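Quinone oxidoreductase (Escherichia coli, PDB 1QOR) catalyses the NADPH-dependent reduction of quinones to semiquinones, working as a homodimer. Local coordinates at residues 34-39 with 66-71; 59-64 with 93-98; 84-89 with 120-125; 115-120 with 293-298. All coordinates share one frame; numbering follows the deposited sequence.

Interaction 1 (34-39 with 66-71); sequences ENKAIG and AGIVSK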
loop_
_atom_site.group_PDB
_atom_site.type_symbol
_atom_site.label_atom_id
_atom_site.label_comp_id
_atom_site.label_asym_id
_atom_site.label_seq_id
_atom_site.Cartn_x
_atom_site.Cartn_y
_atom_site.Cartn_z
ATOM N N GLU A 34 -30.860 13.611 -22.267
ATOM C CA GLU A 34 -32.156 13.255 -21.726
ATOM C C GLU A 34 -31.896 11.819 -21.266
ATOM O O GLU A 34 -31.653 10.924 -22.113
ATOM C CB GLU A 34 -33.217 13.224 -22.808
ATOM C CG GLU A 34 -33.623 14.543 -23.413
ATOM C CD GLU A 34 -34.561 14.299 -24.593
ATOM O OE1 GLU A 34 -35.675 13.731 -24.384
ATOM O OE2 GLU A 34 -34.142 14.594 -25.744
ATOM N N ASN A 35 -31.924 11.597 -19.952
ATOM C CA ASN A 35 -31.630 10.292 -19.386
ATOM C C ASN A 35 -32.748 9.284 -19.602
ATOM O O ASN A 35 -33.908 9.608 -19.418
ATOM C CB ASN A 35 -31.267 10.431 -17.906
ATOM C CG ASN A 35 -29.905 11.147 -17.682
ATOM O OD1 ASN A 35 -29.683 11.733 -16.623
ATOM N ND2 ASN A 35 -29.011 11.091 -18.657
ATOM N N LYS A 36 -32.374 8.077 -20.033
ATOM C CA LYS A 36 -33.313 6.958 -20.306
ATOM C C LYS A 36 -33.190 5.904 -19.222
ATOM O O LYS A 36 -34.164 5.220 -18.890
ATOM C CB LYS A 36 -32.973 6.295 -21.637
ATOM C CG LYS A 36 -32.994 7.247 -22.823
ATOM C CD LYS A 36 -34.395 7.729 -22.964
ATOM C CE LYS A 36 -34.537 8.733 -24.050
ATOM N NZ LYS A 36 -35.973 9.178 -24.031
ATOM N N ALA A 37 -31.969 5.745 -18.712
ATOM C CA ALA A 37 -31.692 4.795 -17.635
ATOM C C ALA A 37 -30.605 5.429 -16.741
ATOM O O ALA A 37 -29.655 6.019 -17.249
ATOM C CB ALA A 37 -31.242 3.438 -18.207
ATOM N N ILE A 38 -30.764 5.297 -15.427
ATOM C CA ILE A 38 -29.848 5.885 -14.437
ATOM C C ILE A 38 -29.252 4.796 -13.524
ATOM O O ILE A 38 -29.995 4.028 -12.905
ATOM C CB ILE A 38 -30.650 6.904 -13.524
ATOM C CG1 ILE A 38 -31.329 7.975 -14.400
ATOM C CG2 ILE A 38 -29.736 7.547 -12.428
ATOM C CD1 ILE A 38 -32.351 8.825 -13.651
ATOM N N GLY A 39 -27.931 4.765 -13.402
ATOM C CA GLY A 39 -27.322 3.765 -12.557
ATOM C C GLY A 39 -27.387 4.134 -11.090
ATOM O O GLY A 39 -27.464 5.323 -10.736
ATOM N N ALA A 66 -27.306 6.915 -18.883
ATOM C CA ALA A 66 -27.194 6.699 -20.338
ATOM C C ALA A 66 -28.416 7.331 -20.970
ATOM O O ALA A 66 -29.500 7.347 -20.348
ATOM C CB ALA A 66 -27.153 5.160 -20.657
ATOM N N GLY A 67 -28.264 7.872 -22.175
ATOM C CA GLY A 67 -29.415 8.472 -22.829
ATOM C C GLY A 67 -29.093 9.096 -24.163
ATOM O O GLY A 67 -28.050 8.806 -24.764
ATOM N N ILE A 68 -29.951 10.021 -24.598
ATOM C CA ILE A 68 -29.749 10.698 -25.880
ATOM C C ILE A 68 -29.360 12.147 -25.721
ATOM O O ILE A 68 -29.952 12.892 -24.939
ATOM C CB ILE A 68 -30.995 10.581 -26.814
ATOM C CG1 ILE A 68 -31.219 9.122 -27.206
ATOM C CG2 ILE A 68 -30.747 11.300 -28.141
ATOM C CD1 ILE A 68 -32.437 8.575 -26.584
ATOM N N VAL A 69 -28.334 12.542 -26.451
ATOM C CA VAL A 69 -27.874 13.908 -26.383
ATOM C C VAL A 69 -28.917 14.843 -27.002
ATOM O O VAL A 69 -29.249 14.724 -28.186
ATOM C CB VAL A 69 -26.555 14.031 -27.098
ATOM C CG1 VAL A 69 -26.119 15.469 -27.186
ATOM C CG2 VAL A 69 -25.535 13.233 -26.356
ATOM N N SER A 70 -29.509 15.708 -26.189
ATOM C CA SER A 70 -30.492 16.657 -26.715
ATOM C C SER A 70 -29.828 17.944 -27.216
ATOM O O SER A 70 -30.225 18.468 -28.219
ATOM C CB SER A 70 -31.564 16.961 -25.682
ATOM O OG SER A 70 -30.938 17.491 -24.536
ATOM N N LYS A 71 -28.795 18.428 -26.551
ATOM C CA LYS A 71 -28.121 19.644 -27.010
ATOM C C LYS A 71 -26.624 19.509 -26.838
ATOM O O LYS A 71 -26.171 18.737 -25.999
ATOM C CB LYS A 71 -28.573 20.868 -26.202
ATOM C CG LYS A 71 -30.074 21.099 -26.136
ATOM C CD LYS A 71 -30.324 22.356 -25.364
ATOM C CE LYS A 71 -31.789 22.585 -25.163
ATOM N NZ LYS A 71 -31.941 23.744 -24.237
#
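Glu-34 and Ile-68 form an antiparallel hydrogen-bonded pair. Glu-34 N donates to Ile-68 O at 2.9 Å, and Ile-68 N donates back to Glu-34 O at 3.1 Å. Both side chains lie on the same face of the sheet. The Glu-34 chain is extended beyond CG (chi2 173°), and its OE2 lies 3.5 Å from Ser-70 CB. This is a van der Waals contact. The hydroxyl, Ser-70 OG, is hydrogen-bonded to Gln-32. An alanine in place of Glu-34 would probably leave Ser-70 CB without its carboxylate neighbour and open a gap beside it. The side chains of Ile-68 and Lys-36 cross obliquely. Ile-68 CD1 comes to 3.3 Å from Lys-36 CE, which is tight packing, and the chi2 of 111° that places CD1 is not staggered. Phe-115 of helix 115-135 packs against both side chains and against Ala-66. Gly-67 has no room for a side chain, because a CB would run into Glu-34 O. Ala-66 is held through its backbone. Ala-66 O takes a straight bond from Lys-36 N at 3.0 Å and a weak one from Ala-37 N at 3.4 Å. Ala-66 N donates to Ala-37 O at 3.0 Å. Two residues thus face one, which is a classic beta bulge. It lies where the chain turns the corner between strands 30-35 and 37-39 of the GroES-like domain.

Interaction 2 (59-64 with 93-98); sequences SGLGTE and GAYSSV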
loop_
_atom_site.group_PDB
_atom_site.type_symbol
_atom_site.label_atom_id
_atom_site.label_comp_id
_atom_site.label_asym_id
_atom_site.label_seq_id
_atom_site.Cartn_x
_atom_site.Cartn_y
_atom_site.Cartn_z
ATOM N N SER A 59 -28.265 19.324 -2.708
ATOM C CA SER A 59 -27.450 18.679 -3.723
ATOM C C SER A 59 -28.214 17.619 -4.458
ATOM O O SER A 59 -29.192 17.053 -3.928
ATOM C CB SER A 59 -26.227 18.046 -3.063
ATOM O OG SER A 59 -25.393 17.419 -4.017
ATOM N N GLY A 60 -27.824 17.423 -5.717
ATOM C CA GLY A 60 -28.382 16.346 -6.515
ATOM C C GLY A 60 -27.533 15.100 -6.164
ATOM O O GLY A 60 -26.637 15.167 -5.297
ATOM N N LEU A 61 -27.737 13.997 -6.885
ATOM C CA LEU A 61 -27.031 12.742 -6.621
ATOM C C LEU A 61 -26.756 11.955 -7.917
ATOM O O LEU A 61 -27.383 12.200 -8.950
ATOM C CB LEU A 61 -27.922 11.875 -5.736
ATOM C CG LEU A 61 -27.520 11.424 -4.336
ATOM C CD1 LEU A 61 -28.198 10.119 -4.007
ATOM C CD2 LEU A 61 -26.026 11.284 -4.245
ATOM N N GLY A 62 -25.838 10.988 -7.847
ATOM C CA GLY A 62 -25.558 10.149 -8.998
ATOM C C GLY A 62 -24.666 10.764 -10.040
ATOM O O GLY A 62 -24.744 11.969 -10.294
ATOM N N THR A 63 -23.733 9.974 -10.566
ATOM C CA THR A 63 -22.835 10.438 -11.606
ATOM C C THR A 63 -22.896 9.514 -12.825
ATOM O O THR A 63 -22.077 9.681 -13.739
ATOM C CB THR A 63 -21.372 10.440 -11.152
ATOM O OG1 THR A 63 -20.964 9.093 -10.866
ATOM C CG2 THR A 63 -21.203 11.306 -9.933
ATOM N N GLU A 64 -23.853 8.571 -12.849
ATOM C CA GLU A 64 -23.953 7.601 -13.962
ATOM C C GLU A 64 -25.311 7.525 -14.644
ATOM O O GLU A 64 -26.328 7.364 -13.984
ATOM C CB GLU A 64 -23.626 6.189 -13.467
ATOM C CG GLU A 64 -23.517 5.159 -14.584
ATOM C CD GLU A 64 -23.406 3.707 -14.079
ATOM O OE1 GLU A 64 -23.773 3.400 -12.922
ATOM O OE2 GLU A 64 -22.929 2.857 -14.855
ATOM N N GLY A 93 -25.773 14.721 -9.817
ATOM C CA GLY A 93 -27.043 15.095 -10.397
ATOM C C GLY A 93 -27.589 14.149 -11.465
ATOM O O GLY A 93 -28.665 14.415 -12.032
ATOM N N ALA A 94 -26.888 13.046 -11.758
ATOM C CA ALA A 94 -27.355 12.076 -12.767
ATOM C C ALA A 94 -28.737 11.501 -12.424
ATOM O O ALA A 94 -29.409 10.963 -13.322
ATOM C CB ALA A 94 -26.349 10.976 -12.990
ATOM N N TYR A 95 -29.149 11.585 -11.147
ATOM C CA TYR A 95 -30.493 11.134 -10.738
ATOM C C TYR A 95 -31.446 12.246 -11.230
ATOM O O TYR A 95 -31.955 13.065 -10.421
ATOM C CB TYR A 95 -30.638 11.047 -9.214
ATOM C CG TYR A 95 -30.136 9.796 -8.517
ATOM C CD1 TYR A 95 -29.095 9.023 -9.048
ATOM C CD2 TYR A 95 -30.656 9.432 -7.283
ATOM C CE1 TYR A 95 -28.591 7.924 -8.351
ATOM C CE2 TYR A 95 -30.151 8.349 -6.572
ATOM C CZ TYR A 95 -29.124 7.611 -7.117
ATOM O OH TYR A 95 -28.587 6.584 -6.391
ATOM N N SER A 96 -31.653 12.306 -12.544
ATOM C CA SER A 96 -32.481 13.334 -13.141
ATOM C C SER A 96 -32.861 12.912 -14.540
ATOM O O SER A 96 -32.166 12.095 -15.178
ATOM C CB SER A 96 -31.691 14.628 -13.231
ATOM O OG SER A 96 -30.554 14.447 -14.056
ATOM N N SER A 97 -33.907 13.537 -15.065
ATOM C CA SER A 97 -34.357 13.221 -16.406
ATOM C C SER A 97 -33.525 13.929 -17.471
ATOM O O SER A 97 -33.443 13.459 -18.591
ATOM C CB SER A 97 -35.865 13.490 -16.539
ATOM O OG SER A 97 -36.194 14.841 -16.274
ATOM N N VAL A 98 -32.830 14.999 -17.104
ATOM C CA VAL A 98 -31.981 15.753 -18.042
ATOM C C VAL A 98 -30.778 16.216 -17.224
ATOM O O VAL A 98 -30.946 16.797 -16.134
ATOM C CB VAL A 98 -32.683 17.064 -18.561
ATOM C CG1 VAL A 98 -31.873 17.724 -19.677
ATOM C CG2 VAL A 98 -34.118 16.769 -19.005
HETATM O O HOH W 1 -30.010 14.753 -8.818
#
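Gly-62 O is gripped by two backbone N-H groups of the facing loop. Gly-93 N lies in the carbonyl plane at 3.0 Å from Gly-62 O. Ala-94 N approaches from above that plane, 2.8 Å from Gly-62 O. The carbonyl before it is used as well. Tyr-95 N makes a fairly straight bond to Leu-61 O at 2.9 Å (N-H...O angle 164°). Gly-93 N also reaches Leu-61 O, but that bond is weak and bent. Two consecutive carbonyls therefore meet three consecutive N-H groups. Water 1 ties the loops together again, accepting from Leu-61 N and donating to Tyr-95 O. Tyr-95 is the centre of an inverse gamma turn. Its CG is anti to the carbonyl carbon (chi1 -83°), and the side chain lies beside that of Leu-61, pointing the same way. Leu-61 CB sits over one face of the Tyr-95 ring, 4.2 Å from its centroid and offset toward the rim. Further out, Leu-61 CD1 touches Tyr-95 CE2 at 3.7 Å. Gly-62 CA is 3.7 Å from Tyr-95 CD1, and a CB on Gly-62 would clash with that ring atom. Ala-94 CB packs against the Gly-62 carbonyl, 3.3 Å from Gly-62 O. The ring's hydroxyl is hydrogen-bonded to Asp-44, an NADP(+)-binding residue. The chemistry is that of a buried junction, probably with little freedom to move. Backbone polar groups satisfy one another, and the loops are likely to hold the tyrosine ring in position for Asp-44.

Interaction 3 (84-89 with 120-125); sequences RVVYAQ and ASFLKG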
loop_
_atom_site.group_PDB
_atom_site.type_symbol
_atom_site.label_atom_id
_atom_site.label_comp_id
_atom_site.label_asym_id
_atom_site.label_seq_id
_atom_site.Cartn_x
_atom_site.Cartn_y
_atom_site.Cartn_z
ATOM N N ARG A 84 -26.290 8.448 -28.902
ATOM C CA ARG A 84 -26.644 7.671 -27.700
ATOM C C ARG A 84 -25.368 7.624 -26.866
ATOM O O ARG A 84 -24.324 7.222 -27.378
ATOM C CB ARG A 84 -27.046 6.246 -28.062
ATOM C CG ARG A 84 -28.253 6.115 -28.997
ATOM C CD ARG A 84 -28.991 4.749 -28.832
ATOM N NE ARG A 84 -28.014 3.675 -28.865
ATOM C CZ ARG A 84 -28.038 2.592 -28.105
ATOM N NH1 ARG A 84 -29.008 2.353 -27.225
ATOM N NH2 ARG A 84 -26.989 1.809 -28.160
ATOM N N VAL A 85 -25.420 8.056 -25.609
ATOM C CA VAL A 85 -24.203 8.074 -24.783
ATOM C C VAL A 85 -24.411 7.545 -23.370
ATOM O O VAL A 85 -25.556 7.434 -22.892
ATOM C CB VAL A 85 -23.640 9.531 -24.634
ATOM C CG1 VAL A 85 -23.357 10.147 -25.970
ATOM C CG2 VAL A 85 -24.624 10.385 -23.870
ATOM N N VAL A 86 -23.300 7.189 -22.724
ATOM C CA VAL A 86 -23.320 6.773 -21.329
ATOM C C VAL A 86 -22.225 7.598 -20.652
ATOM O O VAL A 86 -21.187 7.919 -21.257
ATOM C CB VAL A 86 -22.775 5.322 -21.010
ATOM C CG1 VAL A 86 -23.722 4.562 -20.103
ATOM C CG2 VAL A 86 -22.217 4.589 -22.193
ATOM N N TYR A 87 -22.371 7.789 -19.358
ATOM C CA TYR A 87 -21.339 8.475 -18.607
ATOM C C TYR A 87 -21.349 7.932 -17.180
ATOM O O TYR A 87 -22.403 7.500 -16.677
ATOM C CB TYR A 87 -21.529 9.996 -18.643
ATOM C CG TYR A 87 -22.892 10.460 -18.262
ATOM C CD1 TYR A 87 -23.216 10.743 -16.939
ATOM C CD2 TYR A 87 -23.873 10.624 -19.242
ATOM C CE1 TYR A 87 -24.497 11.183 -16.606
ATOM C CE2 TYR A 87 -25.141 11.057 -18.927
ATOM C CZ TYR A 87 -25.459 11.340 -17.611
ATOM O OH TYR A 87 -26.761 11.779 -17.343
ATOM N N ALA A 88 -20.164 7.908 -16.561
ATOM C CA ALA A 88 -19.987 7.415 -15.187
ATOM C C ALA A 88 -19.474 8.496 -14.223
ATOM O O ALA A 88 -19.561 8.348 -12.984
ATOM C CB ALA A 88 -18.992 6.263 -15.192
ATOM N N GLN A 89 -18.921 9.569 -14.788
ATOM C CA GLN A 89 -18.291 10.610 -13.970
ATOM C C GLN A 89 -18.817 12.018 -14.218
ATOM O O GLN A 89 -18.045 12.903 -14.530
ATOM C CB GLN A 89 -16.779 10.599 -14.266
ATOM C CG GLN A 89 -16.100 9.270 -14.014
ATOM C CD GLN A 89 -14.861 9.077 -14.881
ATOM O OE1 GLN A 89 -14.951 8.959 -16.131
ATOM N NE2 GLN A 89 -13.690 9.063 -14.232
ATOM N N ALA A 120 -26.380 -0.108 -16.239
ATOM C CA ALA A 120 -26.241 -1.165 -15.250
ATOM C C ALA A 120 -24.742 -1.534 -15.080
ATOM O O ALA A 120 -24.318 -2.125 -14.062
ATOM C CB ALA A 120 -27.029 -2.424 -15.720
ATOM N N SER A 121 -23.919 -1.112 -16.029
ATOM C CA SER A 121 -22.562 -1.594 -16.014
ATOM C C SER A 121 -21.438 -0.663 -16.354
ATOM O O SER A 121 -20.281 -1.107 -16.340
ATOM C CB SER A 121 -22.511 -2.706 -17.061
ATOM O OG SER A 121 -22.763 -2.120 -18.344
ATOM N N PHE A 122 -21.727 0.581 -16.715
ATOM C CA PHE A 122 -20.628 1.476 -17.103
ATOM C C PHE A 122 -19.638 1.849 -15.960
ATOM O O PHE A 122 -18.444 1.572 -16.047
ATOM C CB PHE A 122 -21.161 2.715 -17.845
ATOM C CG PHE A 122 -20.106 3.423 -18.671
ATOM C CD1 PHE A 122 -19.419 2.744 -19.681
ATOM C CD2 PHE A 122 -19.779 4.756 -18.414
ATOM C CE1 PHE A 122 -18.418 3.385 -20.425
ATOM C CE2 PHE A 122 -18.781 5.403 -19.153
ATOM C CZ PHE A 122 -18.104 4.719 -20.157
ATOM N N LEU A 123 -20.136 2.452 -14.886
ATOM C CA LEU A 123 -19.277 2.810 -13.757
ATOM C C LEU A 123 -18.666 1.540 -13.139
ATOM O O LEU A 123 -17.475 1.463 -12.924
ATOM C CB LEU A 123 -20.086 3.567 -12.681
ATOM C CG LEU A 123 -19.269 4.288 -11.591
ATOM C CD1 LEU A 123 -20.031 5.513 -11.020
ATOM C CD2 LEU A 123 -18.946 3.313 -10.483
ATOM N N LYS A 124 -19.497 0.536 -12.862
ATOM C CA LYS A 124 -19.010 -0.693 -12.261
ATOM C C LYS A 124 -18.043 -1.480 -13.192
ATOM O O LYS A 124 -17.045 -2.069 -12.717
ATOM C CB LYS A 124 -20.203 -1.549 -11.855
ATOM C CG LYS A 124 -21.093 -0.936 -10.774
ATOM C CD LYS A 124 -22.467 -1.667 -10.724
ATOM C CE LYS A 124 -23.581 -0.848 -10.025
ATOM N NZ LYS A 124 -24.049 0.432 -10.741
ATOM N N GLY A 125 -18.278 -1.449 -14.505
ATOM C CA GLY A 125 -17.409 -2.187 -15.422
ATOM C C GLY A 125 -16.052 -1.519 -15.569
ATOM O O GLY A 125 -15.007 -2.189 -15.718
#
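Phe-122 and Leu-123 meet the end of strand 84-87 with similar first torsions. In each, CG is anti to the backbone N, with chi1 -160° in Phe-122 and -166° in Leu-123. This turns Phe-122 CG toward the strand, and Val-86 lies over one face of the ring. Val-86 CB makes a CH-pi contact there, 4.2 Å from the Phe-122 ring centroid and offset toward the rim. The two side chains are set at a slant to each other, and Val-86 CG1 packs on Phe-122 CB at 3.9 Å. The backbone N of Ala-88 lies at the ring edge, in its plane, 3.7 Å from Phe-122 CD2. Ala-88 CB is wedged between the two helix residues. Ala-88 CB is 3.6 Å from Phe-122 CD2 and 3.8 Å from Leu-123 CB. Leu-123 CD1 reaches further along, to 3.5 Å from Ala-88 O, which accepts a hydrogen bond from Thr-63. An alanine in place of Phe-122 would probably open a gap over Val-86 and leave one side of Ala-88 CB without its apolar partner. All five touching residues are buried. Leu-123 also touches the bound NADPH, so the contact backs the cofactor pocket. Helix 273-288 adds Leu-276 and Ser-280 against Phe-122, and Phe-284 against Val-86. Strand 84-87, helix 115-135 and helix 273-288 thus meet in one three-way junction, and the strand's sheet neighbours are 65-72 and 106-108.

Interaction 4 (115-120 with 293-298); sequences FEQAAA and KVDVAE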
loop_
_atom_site.group_PDB
_atom_site.type_symbol
_atom_site.label_atom_id
_atom_site.label_comp_id
_atom_site.label_asym_id
_atom_site.label_seq_id
_atom_site.Cartn_x
_atom_site.Cartn_y
_atom_site.Cartn_z
ATOM N N PHE A 115 -29.723 1.156 -23.320
ATOM C CA PHE A 115 -29.526 2.169 -22.282
ATOM C C PHE A 115 -29.539 1.538 -20.922
ATOM O O PHE A 115 -28.749 1.940 -20.075
ATOM C CB PHE A 115 -30.573 3.296 -22.352
ATOM C CG PHE A 115 -30.407 4.184 -23.539
ATOM C CD1 PHE A 115 -29.182 4.724 -23.838
ATOM C CD2 PHE A 115 -31.486 4.490 -24.348
ATOM C CE1 PHE A 115 -29.023 5.573 -24.945
ATOM C CE2 PHE A 115 -31.343 5.329 -25.442
ATOM C CZ PHE A 115 -30.112 5.869 -25.743
ATOM N N GLU A 116 -30.406 0.539 -20.722
ATOM C CA GLU A 116 -30.499 -0.153 -19.439
ATOM C C GLU A 116 -29.250 -0.998 -19.168
ATOM O O GLU A 116 -28.859 -1.172 -18.006
ATOM C CB GLU A 116 -31.722 -1.053 -19.409
ATOM C CG GLU A 116 -33.044 -0.320 -19.555
ATOM C CD GLU A 116 -34.235 -1.118 -19.008
ATOM O OE1 GLU A 116 -34.106 -2.349 -18.800
ATOM O OE2 GLU A 116 -35.304 -0.501 -18.769
ATOM N N GLN A 117 -28.634 -1.532 -20.231
ATOM C CA GLN A 117 -27.430 -2.349 -20.078
ATOM C C GLN A 117 -26.260 -1.465 -19.750
ATOM O O GLN A 117 -25.383 -1.844 -18.973
ATOM C CB GLN A 117 -27.071 -3.100 -21.356
ATOM C CG GLN A 117 -27.941 -4.278 -21.656
ATOM C CD GLN A 117 -27.587 -4.886 -23.004
ATOM O OE1 GLN A 117 -27.500 -4.182 -24.025
ATOM N NE2 GLN A 117 -27.325 -6.188 -23.008
ATOM N N ALA A 118 -26.240 -0.304 -20.394
ATOM C CA ALA A 118 -25.179 0.667 -20.219
ATOM C C ALA A 118 -25.171 1.250 -18.797
ATOM O O ALA A 118 -24.131 1.245 -18.132
ATOM C CB ALA A 118 -25.310 1.756 -21.265
ATOM N N ALA A 119 -26.331 1.669 -18.303
ATOM C CA ALA A 119 -26.434 2.238 -16.961
ATOM C C ALA A 119 -26.288 1.168 -15.862
ATOM O O ALA A 119 -26.168 1.494 -14.658
ATOM C CB ALA A 119 -27.775 2.980 -16.797
ATOM N N ALA A 120 -26.380 -0.108 -16.239
ATOM C CA ALA A 120 -26.241 -1.165 -15.250
ATOM C C ALA A 120 -24.742 -1.534 -15.080
ATOM O O ALA A 120 -24.318 -2.125 -14.062
ATOM C CB ALA A 120 -27.029 -2.424 -15.720
ATOM N N LYS A 293 -22.723 -10.546 -18.974
ATOM C CA LYS A 293 -24.163 -10.295 -19.015
ATOM C C LYS A 293 -24.469 -9.258 -17.954
ATOM O O LYS A 293 -24.061 -9.408 -16.777
ATOM C CB LYS A 293 -24.964 -11.545 -18.630
ATOM C CG LYS A 293 -24.613 -12.861 -19.318
ATOM C CD LYS A 293 -24.684 -12.767 -20.834
ATOM C CE LYS A 293 -24.692 -14.187 -21.476
ATOM N NZ LYS A 293 -23.542 -15.079 -21.061
ATOM N N VAL A 294 -25.227 -8.232 -18.324
ATOM C CA VAL A 294 -25.557 -7.196 -17.346
ATOM C C VAL A 294 -27.037 -6.857 -17.315
ATOM O O VAL A 294 -27.405 -5.736 -17.013
ATOM C CB VAL A 294 -24.711 -5.884 -17.523
ATOM C CG1 VAL A 294 -23.223 -6.168 -17.396
ATOM C CG2 VAL A 294 -25.003 -5.239 -18.832
ATOM N N ASP A 295 -27.891 -7.824 -17.601
ATOM C CA ASP A 295 -29.312 -7.561 -17.581
ATOM C C ASP A 295 -29.744 -7.417 -16.126
ATOM O O ASP A 295 -29.174 -8.043 -15.243
ATOM C CB ASP A 295 -30.046 -8.673 -18.321
ATOM C CG ASP A 295 -29.480 -8.894 -19.745
ATOM O OD1 ASP A 295 -29.283 -7.880 -20.483
ATOM O OD2 ASP A 295 -29.211 -10.076 -20.114
ATOM N N VAL A 296 -30.703 -6.535 -15.873
ATOM C CA VAL A 296 -31.172 -6.235 -14.513
ATOM C C VAL A 296 -32.523 -6.841 -14.146
ATOM O O VAL A 296 -33.479 -6.716 -14.904
ATOM C CB VAL A 296 -31.212 -4.642 -14.307
ATOM C CG1 VAL A 296 -31.925 -4.246 -13.006
ATOM C CG2 VAL A 296 -29.797 -4.079 -14.289
ATOM N N ALA A 297 -32.607 -7.446 -12.962
ATOM C CA ALA A 297 -33.850 -8.030 -12.458
ATOM C C ALA A 297 -34.912 -6.935 -12.538
ATOM O O ALA A 297 -34.628 -5.791 -12.180
ATOM C CB ALA A 297 -33.670 -8.449 -11.004
ATOM N N GLU A 298 -36.127 -7.255 -12.970
ATOM C CA GLU A 298 -37.182 -6.242 -13.064
ATOM C C GLU A 298 -37.490 -5.629 -11.698
ATOM O O GLU A 298 -37.777 -4.453 -11.596
ATOM C CB GLU A 298 -38.455 -6.837 -13.679
ATOM C CG GLU A 298 -39.152 -5.930 -14.697
ATOM C CD GLU A 298 -38.254 -5.582 -15.903
ATOM O OE1 GLU A 298 -37.229 -6.301 -16.139
ATOM O OE2 GLU A 298 -38.582 -4.592 -16.626
HETATM O O HOH W 2 -26.521 -8.116 -20.941
#
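This is a small contact, part apolar and part water-bridged, between the first turns of helix 115-135 and the loop that joins helix 273-288 to strand 301-303. It belongs to the two-domain fold of the zinc-containing alcohol dehydrogenase family. In the chain 172 residues lie between the segments. Val-294, Gln-117 and Ala-120 carry most of it. Val-294 CG2 sits between the backbone N and the carbonyl carbon of its own residue. Val-294 CG2 lies 3.4 Å from Gln-117 O and 3.9 Å from Gln-117 CB. The side chains of Gln-117 and Val-294 cross at about a right angle. Gln-117 O is also the acceptor for Ser-121 OG. One turn on, Ala-120 CB touches Val-296 CG2 at 3.5 Å and Val-294 O at 3.6 Å. In Val-296 this methyl is anti to the carbonyl carbon, while CG1 is anti to the backbone N (chi1 170°). Leu-324 and Ser-322 also pack against Val-296. Lys-301 forms salt bridges to both Glu-116 and Glu-298 and probably offsets their like charges. The polar edge is made by Gln-117 and Asp-295. Their side chains lie side by side, with amide and carboxylate planes only 11° apart. Gln-117 OE1 is taken by Ser-114 N. Water 2 bridges the rest: it accepts from Gln-117 NE2 and Val-294 N, both at 2.9 Å, and donates to Asp-295 OD1 at 2.8 Å.

In the fold
Interactions 1 and 3 share a sheet, for strand 65-72 pairs with strand 84-87, and Ala-66 CB packs on Val-86 CG1 at 3.5 Å. Interaction 2 joins interaction 1 through Gly-39 N and Glu-64 O, 3.1 Å apart. Glu-64 also leads to interaction 3, its OE2 lying 2.8 Å from Leu-123 N. Interactions 3 and 4 both use helix 115-135, share Ala-120 and have centres about 11 Å apart. The cofactor lies nearest interaction 3, with the Leu-123 side chain about 4 Å from NADPH. In interaction 2 the side chain of Glu-64 is about 8 Å from the bound NADPH. In interaction 4 the side chain of Ala-120 is about 10 Å from the bound NADPH.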